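Local structure of ATP phosphoribosyltransferase regulatory subunit (Thermotoga maritima, 1USY) at residues 9-12 and 13-17; 114-117 and 118-122; 162-165 and 166-170. The protein is probably required for the first step of histidine biosynthesis and may let histidine exert feedback control on ATP phosphoribosyltransferase. All blocks are in the same frame, centred on the assembly; numbering follows the deposited sequence.

Contact 1 of 3, residues 9-12 and 13-17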
loop_
_atom_site.group_PDB
_atom_site.type_symbol
_atom_site.label_atom_id
_atom_site.label_comp_id
_atom_site.label_asym_id
_atom_site.label_seq_id
_atom_site.Cartn_x
_atom_site.Cartn_y
_atom_site.Cartn_z
ATOM N N VAL B 9 -19.610 -29.764 -4.827
ATOM C CA VAL B 9 -18.822 -29.675 -3.598
ATOM C C VAL B 9 -19.204 -30.744 -2.567
ATOM O O VAL B 9 -18.323 -31.374 -2.012
ATOM C CB VAL B 9 -18.869 -28.277 -2.996
ATOM C CG1 VAL B 9 -17.836 -28.145 -1.980
ATOM C CG2 VAL B 9 -18.609 -27.260 -4.087
ATOM N N PHE B 10 -20.495 -30.972 -2.337
ATOM C CA PHE B 10 -20.931 -32.014 -1.403
ATOM C C PHE B 10 -20.501 -33.396 -1.873
ATOM O O PHE B 10 -20.026 -34.227 -1.078
ATOM C CB PHE B 10 -22.455 -32.007 -1.237
ATOM C CG PHE B 10 -22.996 -33.225 -0.476
ATOM C CD1 PHE B 10 -22.859 -33.325 0.917
ATOM C CD2 PHE B 10 -23.632 -34.265 -1.151
ATOM C CE1 PHE B 10 -23.359 -34.430 1.614
ATOM C CE2 PHE B 10 -24.126 -35.370 -0.466
ATOM C CZ PHE B 10 -23.987 -35.445 0.930
ATOM N N SER B 11 -20.696 -33.638 -3.171
ATOM C CA SER B 11 -20.350 -34.899 -3.788
ATOM C C SER B 11 -18.865 -35.235 -3.595
ATOM O O SER B 11 -18.537 -36.344 -3.178
ATOM C CB SER B 11 -20.714 -34.853 -5.272
ATOM O OG SER B 11 -20.319 -36.047 -5.947
ATOM N N PHE B 12 -18.003 -34.258 -3.886
ATOM C CA PHE B 12 -16.551 -34.377 -3.794
ATOM C C PHE B 12 -16.125 -34.637 -2.363
ATOM O O PHE B 12 -15.263 -35.453 -2.118
ATOM C CB PHE B 12 -15.871 -33.089 -4.307
ATOM C CG PHE B 12 -14.380 -33.141 -4.260
ATOM C CD1 PHE B 12 -13.669 -33.859 -5.228
ATOM C CD2 PHE B 12 -13.679 -32.462 -3.271
ATOM C CE1 PHE B 12 -12.283 -33.933 -5.181
ATOM C CE2 PHE B 12 -12.274 -32.500 -3.218
ATOM C CZ PHE B 12 -11.575 -33.247 -4.169
ATOM N N TYR B 13 -16.754 -33.915 -1.441
ATOM C CA TYR B 13 -16.629 -34.102 -0.001
ATOM C C TYR B 13 -17.032 -35.522 0.426
ATOM O O TYR B 13 -16.429 -36.085 1.338
ATOM C CB TYR B 13 -17.497 -33.042 0.717
ATOM C CG TYR B 13 -17.950 -33.437 2.113
ATOM C CD1 TYR B 13 -17.019 -33.577 3.158
ATOM C CD2 TYR B 13 -19.298 -33.692 2.391
ATOM C CE1 TYR B 13 -17.408 -33.960 4.431
ATOM C CE2 TYR B 13 -19.698 -34.075 3.675
ATOM C CZ TYR B 13 -18.743 -34.205 4.690
ATOM O OH TYR B 13 -19.117 -34.570 5.970
ATOM N N SER B 14 -18.058 -36.099 -0.207
ATOM C CA SER B 14 -18.412 -37.499 0.079
ATOM C C SER B 14 -17.372 -38.462 -0.439
ATOM O O SER B 14 -16.996 -39.388 0.255
ATOM C CB SER B 14 -19.805 -37.876 -0.446
ATOM O OG SER B 14 -20.721 -36.851 -0.101
ATOM N N LYS B 15 -16.908 -38.246 -1.654
ATOM C CA LYS B 15 -15.857 -39.088 -2.195
ATOM C C LYS B 15 -14.631 -39.065 -1.306
ATOM O O LYS B 15 -14.076 -40.127 -1.014
ATOM C CB LYS B 15 -15.491 -38.682 -3.616
ATOM C CG LYS B 15 -16.620 -38.872 -4.591
ATOM C CD LYS B 15 -16.294 -38.231 -5.938
ATOM C CE LYS B 15 -17.549 -37.959 -6.749
ATOM N NZ LYS B 15 -18.531 -39.070 -6.666
ATOM N N ALA B 16 -14.244 -37.863 -0.855
ATOM C CA ALA B 16 -13.041 -37.685 -0.047
ATOM C C ALA B 16 -13.140 -38.218 1.392
ATOM O O ALA B 16 -12.239 -38.944 1.845
ATOM C CB ALA B 16 -12.599 -36.250 -0.054
ATOM N N THR B 17 -14.209 -37.848 2.106
ATOM C CA THR B 17 -14.370 -38.250 3.497
ATOM C C THR B 17 -14.963 -39.640 3.476
ATOM O O THR B 17 -16.106 -39.839 3.891
ATOM C CB THR B 17 -15.293 -37.253 4.348
ATOM O OG1 THR B 17 -16.365 -36.746 3.549
ATOM C CG2 THR B 17 -14.534 -35.930 4.822
#
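Phe10 O accepts two bonds from Ser14. The backbone bond, Ser14 N to Phe10 O, is 2.9 Å long. The hydroxyl gives the second, Ser14 OG to Phe10 O at 2.9 Å, and comes from above the carbonyl plane (37° out of it). Ser14 OG can turn back along the helix because it stands beside its own backbone N, anti to the carbonyl carbon (chi1 -46°). The other backbone bonds are the usual i to i+4 set: Tyr13 N to Val9 O, Lys15 N to Ser11 O and Ala16 N to Phe12 O.

The same hydroxyl lies over one face of the Phe10 ring, offset toward the rim, with Ser14 OG 3.7 Å from Phe10 CZ. At the edge of the Tyr13 ring, in its plane, Phe10 CD1 comes 3.9 Å from Tyr13 CD2.

These residues form the last turns of helix 6-16, which Thr17 leaves. The helix lies on strands 71-83 and 86-98 of the large mixed sheet and borders a second copy of the protein. There Phe10 stacks on Phe10 of the second subunit, and Tyr13 meets Phe6 of that subunit. A serine in place of Phe10 would probably leave the Tyr13 ring without its neighbour along the helix and the partner ring without its stack. Phe12, on the inner side, packs on helix 103-120 and on Leu93 and Leu95.

Lys15 also reaches back one turn. Lys15 CE lies 3.5 Å from Ser11 OG. The polar ends of both face helix 103-120: Lys15 NZ forms salt bridges with Glu119 and Glu115, and Ser11 OG is hydrogen-bonded to Glu119.

Contact 2 of 3, residues 114-117 and 118-122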
loop_
_atom_site.group_PDB
_atom_site.type_symbol
_atom_site.label_atom_id
_atom_site.label_comp_id
_atom_site.label_asym_id
_atom_site.label_seq_id
_atom_site.Cartn_x
_atom_site.Cartn_y
_atom_site.Cartn_z
ATOM N N VAL B 114 -10.329 -38.022 -10.781
ATOM C CA VAL B 114 -10.862 -38.517 -12.054
ATOM C C VAL B 114 -12.359 -38.794 -11.926
ATOM O O VAL B 114 -13.151 -38.319 -12.764
ATOM C CB VAL B 114 -10.128 -39.810 -12.557
ATOM C CG1 VAL B 114 -10.897 -40.518 -13.688
ATOM C CG2 VAL B 114 -8.696 -39.506 -12.982
ATOM N N GLU B 115 -12.756 -39.569 -10.910
ATOM C CA GLU B 115 -14.181 -39.889 -10.736
ATOM C C GLU B 115 -14.999 -38.606 -10.614
ATOM O O GLU B 115 -16.101 -38.503 -11.215
ATOM C CB GLU B 115 -14.441 -40.761 -9.523
ATOM C CG GLU B 115 -15.915 -41.030 -9.297
ATOM C CD GLU B 115 -16.180 -41.822 -8.047
ATOM O OE1 GLU B 115 -15.245 -42.440 -7.521
ATOM O OE2 GLU B 115 -17.338 -41.841 -7.581
ATOM N N SER B 116 -14.452 -37.641 -9.866
ATOM C CA SER B 116 -15.083 -36.335 -9.727
ATOM C C SER B 116 -15.195 -35.612 -11.056
ATOM O O SER B 116 -16.213 -34.978 -11.338
ATOM C CB SER B 116 -14.330 -35.451 -8.731
ATOM O OG SER B 116 -14.411 -36.034 -7.444
ATOM N N ALA B 117 -14.157 -35.703 -11.875
ATOM C CA ALA B 117 -14.146 -34.950 -13.129
ATOM C C ALA B 117 -15.108 -35.562 -14.153
ATOM O O ALA B 117 -15.848 -34.860 -14.843
ATOM C CB ALA B 117 -12.716 -34.799 -13.695
ATOM N N SER B 118 -15.130 -36.879 -14.213
ATOM C CA SER B 118 -16.023 -37.532 -15.139
ATOM C C SER B 118 -17.495 -37.386 -14.730
ATOM O O SER B 118 -18.387 -37.642 -15.533
ATOM C CB SER B 118 -15.629 -38.989 -15.330
ATOM O OG SER B 118 -15.726 -39.668 -14.110
ATOM N N GLU B 119 -17.759 -36.944 -13.508
ATOM C CA GLU B 119 -19.144 -36.716 -13.089
ATOM C C GLU B 119 -19.501 -35.214 -12.995
ATOM O O GLU B 119 -20.660 -34.840 -13.082
ATOM C CB GLU B 119 -19.482 -37.505 -11.808
ATOM C CG GLU B 119 -19.375 -36.718 -10.500
ATOM C CD GLU B 119 -20.102 -37.353 -9.303
ATOM O OE1 GLU B 119 -19.813 -38.543 -8.994
ATOM O OE2 GLU B 119 -20.952 -36.655 -8.660
ATOM N N PHE B 120 -18.497 -34.354 -12.879
ATOM C CA PHE B 120 -18.745 -32.912 -12.854
ATOM C C PHE B 120 -18.826 -32.264 -14.233
ATOM O O PHE B 120 -19.432 -31.214 -14.395
ATOM C CB PHE B 120 -17.703 -32.183 -11.994
ATOM C CG PHE B 120 -17.694 -32.616 -10.548
ATOM C CD1 PHE B 120 -16.650 -32.235 -9.714
ATOM C CD2 PHE B 120 -18.719 -33.428 -10.021
ATOM C CE1 PHE B 120 -16.621 -32.661 -8.368
ATOM C CE2 PHE B 120 -18.707 -33.844 -8.694
ATOM C CZ PHE B 120 -17.646 -33.461 -7.854
ATOM N N PHE B 121 -18.224 -32.890 -15.219
ATOM C CA PHE B 121 -18.198 -32.319 -16.545
ATOM C C PHE B 121 -18.888 -33.256 -17.496
ATOM O O PHE B 121 -18.896 -34.471 -17.281
ATOM C CB PHE B 121 -16.762 -32.047 -16.970
ATOM C CG PHE B 121 -16.066 -31.092 -16.071
ATOM C CD1 PHE B 121 -15.354 -31.565 -14.971
ATOM C CD2 PHE B 121 -16.158 -29.704 -16.285
ATOM C CE1 PHE B 121 -14.707 -30.672 -14.090
ATOM C CE2 PHE B 121 -15.527 -28.779 -15.390
ATOM C CZ PHE B 121 -14.790 -29.281 -14.297
ATOM N N GLU B 122 -19.469 -32.691 -18.551
ATOM C CA GLU B 122 -20.318 -33.472 -19.416
ATOM C C GLU B 122 -19.438 -34.379 -20.178
ATOM O O GLU B 122 -19.690 -35.579 -20.301
ATOM C CB GLU B 122 -21.102 -32.585 -20.390
ATOM C CG GLU B 122 -22.614 -32.613 -20.156
ATOM C CD GLU B 122 -23.065 -31.584 -19.113
ATOM O OE1 GLU B 122 -23.088 -31.925 -17.893
ATOM O OE2 GLU B 122 -23.394 -30.426 -19.507
#
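Ser118 N gives a hydrogen bond to Val114 O, 2.8 Å long, with an angle of 168° at the hydrogen. The Ser118 hydroxyl also turns back on the preceding turn. Ser118 OG lies 3.2 Å from Val114 O and 3.1 Å from Glu115 O, within reach of both carbonyls. Its first torsion (chi1 62°) sets OG between the backbone N and the carbonyl carbon, on the side of the preceding turn where these two oxygens lie.

Toward the end of the helix the bonding is less regular. Glu119 N to Glu115 O is weak. Phe121 N still bonds to Ala117 O, at 3.1 Å, although Phe121 has already left the helical conformation.

Next come the two acids. Glu115 OE2 and Glu119 OE1 are 4.4 Å apart. Two carboxylates so near each other would tend to repel, but the ammonium of Lys15, from helix 6-16, stands by both and probably offsets the repulsion. The other oxygen of Glu119, OE2, is held by Ser11.

The packing involves the two phenylalanines. Ser116 CB approaches Phe120 CE1 at 3.6 Å, while Ser116 OG bonds to Ile112 O one turn back. The Phe120 ring also packs on Ser11 and Phe12. Around Phe121, Ala117 O lies at the ring edge, in its plane, 3.3 Å from Phe121 CD1. Ala117 CB is 4.4 Å from Phe121 CD1, and both side chains also touch Val250.

This is the C-terminal end of helix 103-120. Here the helix lies beside helix 6-16. Its Val114, Ala117 and Phe121 pack on strands 237-243 and 248-257, in the class II aminoacyl-tRNA synthetase-like fold expected from the family.

Contact 3 of 3, residues 162-165 and 166-170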
loop_
_atom_site.group_PDB
_atom_site.type_symbol
_atom_site.label_atom_id
_atom_site.label_comp_id
_atom_site.label_asym_id
_atom_site.label_seq_id
_atom_site.Cartn_x
_atom_site.Cartn_y
_atom_site.Cartn_z
ATOM N N ILE B 162 14.125 -29.324 -32.840
ATOM C CA ILE B 162 14.911 -30.470 -32.414
ATOM C C ILE B 162 15.606 -31.141 -33.607
ATOM O O ILE B 162 16.799 -31.401 -33.549
ATOM C CB ILE B 162 14.046 -31.459 -31.601
ATOM C CG1 ILE B 162 13.979 -30.998 -30.148
ATOM C CG2 ILE B 162 14.615 -32.869 -31.664
ATOM C CD1 ILE B 162 12.653 -31.254 -29.499
ATOM N N GLU B 163 14.874 -31.410 -34.685
ATOM C CA GLU B 163 15.489 -32.012 -35.865
ATOM C C GLU B 163 16.613 -31.126 -36.424
ATOM O O GLU B 163 17.642 -31.634 -36.863
ATOM C CB GLU B 163 14.458 -32.328 -36.950
ATOM C CG GLU B 163 13.191 -32.956 -36.420
ATOM C CD GLU B 163 12.825 -34.248 -37.111
ATOM O OE1 GLU B 163 11.921 -34.207 -37.991
ATOM O OE2 GLU B 163 13.426 -35.307 -36.757
ATOM N N PHE B 164 16.404 -29.816 -36.380
ATOM C CA PHE B 164 17.398 -28.819 -36.764
ATOM C C PHE B 164 18.560 -28.751 -35.760
ATOM O O PHE B 164 19.702 -28.615 -36.151
ATOM C CB PHE B 164 16.733 -27.435 -36.931
ATOM C CG PHE B 164 17.709 -26.292 -37.109
ATOM C CD1 PHE B 164 18.381 -26.104 -38.321
ATOM C CD2 PHE B 164 17.944 -25.392 -36.071
ATOM C CE1 PHE B 164 19.281 -25.056 -38.489
ATOM C CE2 PHE B 164 18.844 -24.332 -36.227
ATOM C CZ PHE B 164 19.510 -24.161 -37.438
ATOM N N LEU B 165 18.275 -28.832 -34.470
ATOM C CA LEU B 165 19.339 -28.911 -33.479
ATOM C C LEU B 165 20.187 -30.169 -33.676
ATOM O O LEU B 165 21.398 -30.132 -33.463
ATOM C CB LEU B 165 18.770 -28.905 -32.068
ATOM C CG LEU B 165 19.227 -27.774 -31.149
ATOM C CD1 LEU B 165 19.019 -28.214 -29.712
ATOM C CD2 LEU B 165 20.680 -27.372 -31.378
ATOM N N SER B 166 19.542 -31.266 -34.086
ATOM C CA SER B 166 20.205 -32.525 -34.451
ATOM C C SER B 166 21.286 -32.409 -35.570
ATOM O O SER B 166 22.037 -33.361 -35.818
ATOM C CB SER B 166 19.145 -33.552 -34.857
ATOM O OG SER B 166 19.561 -34.876 -34.581
ATOM N N HIS B 167 21.369 -31.254 -36.230
ATOM C CA HIS B 167 22.323 -31.047 -37.321
ATOM C C HIS B 167 23.261 -29.855 -37.073
ATOM O O HIS B 167 24.476 -29.981 -37.223
ATOM C CB HIS B 167 21.586 -30.873 -38.662
ATOM C CG HIS B 167 21.299 -32.166 -39.378
ATOM N ND1 HIS B 167 21.654 -32.382 -40.698
ATOM C CD2 HIS B 167 20.680 -33.302 -38.966
ATOM C CE1 HIS B 167 21.269 -33.595 -41.061
ATOM N NE2 HIS B 167 20.679 -34.174 -40.029
ATOM N N MET B 168 22.698 -28.706 -36.702
ATOM C CA MET B 168 23.488 -27.484 -36.479
ATOM C C MET B 168 24.452 -27.613 -35.287
ATOM O O MET B 168 25.529 -26.998 -35.261
ATOM C CB MET B 168 22.570 -26.270 -36.292
ATOM C CG MET B 168 23.306 -24.939 -36.057
ATOM S SD MET B 168 22.968 -24.264 -34.402
ATOM C CE MET B 168 24.606 -23.701 -33.874
ATOM N N LYS B 169 24.047 -28.404 -34.303
ATOM C CA LYS B 169 24.902 -28.745 -33.172
ATOM C C LYS B 169 24.929 -30.270 -33.095
ATOM O O LYS B 169 24.091 -30.883 -32.434
ATOM C CB LYS B 169 24.362 -28.100 -31.888
ATOM C CG LYS B 169 25.414 -27.435 -31.011
ATOM C CD LYS B 169 26.141 -26.288 -31.718
ATOM C CE LYS B 169 27.636 -26.586 -31.876
ATOM N NZ LYS B 169 28.428 -26.112 -30.705
ATOM N N LYS B 170 25.888 -30.861 -33.807
ATOM C CA LYS B 170 25.967 -32.308 -34.038
ATOM C C LYS B 170 25.811 -33.150 -32.760
ATOM O O LYS B 170 26.736 -33.242 -31.948
ATOM C CB LYS B 170 27.290 -32.662 -34.745
ATOM C CG LYS B 170 27.393 -32.259 -36.242
ATOM C CD LYS B 170 26.252 -32.839 -37.117
ATOM C CE LYS B 170 26.334 -34.365 -37.287
ATOM N NZ LYS B 170 25.456 -34.886 -38.387
#
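Phe164 and Met168, one turn apart, make the main side-chain contact. Met168 CB lies over one face of the Phe164 ring, offset toward the rim. It is 4.2 Å from the ring centroid and 23° off the normal, a CH-pi contact. The sulfur takes part too: Met168 SD stands obliquely to the Phe164 ring, 5.3 Å from the centroid, as a Met-aromatic contact. With CG anti to the backbone N (chi1 171°), the Phe164 ring leans along the helix toward Met168. A basic side chain from another protein's chain also packs on Phe164.

A second apolar touch joins Leu165 CD2 to Lys169 CB, 3.8 Å apart. Leu165 is buried against helix 147-156 and against Leu173.

All this lies at the C-terminal end of helix 159-168, which packs against helices 147-156 and 174-185. On the latter, Ile162 touches Ile180, which lines a histidine pocket. The Phe164 side chain is about 8 Å from a bound histidine.

Among the backbone bonds, Phe164 O accepts twice, from Met168 N at 3.0 Å and from His167 N at 3.1 Å. Lys169 N to Leu165 O stretches to 3.3 Å.

Overall arrangement
All three contacts lie at the C-terminal ends of helices, and each mixes buried and more open residues. Contacts 1 and 2 belong together. Their centres are 12 Å apart, and helices 6-16 and 103-120 are joined there by the salt bridge from Lys15 NZ to Glu119 OE1 (2.7 Å). Contact 1 also faces a second copy of the protein through aromatic rings, whereas no other chain of the assembly touches contact 2. Contact 3 stands alone on helix 159-168, its centre 43 Å from that of contact 2. It is the most exposed, depends on apolar and sulfur contacts rather than charge pairs, and lies near bound histidine.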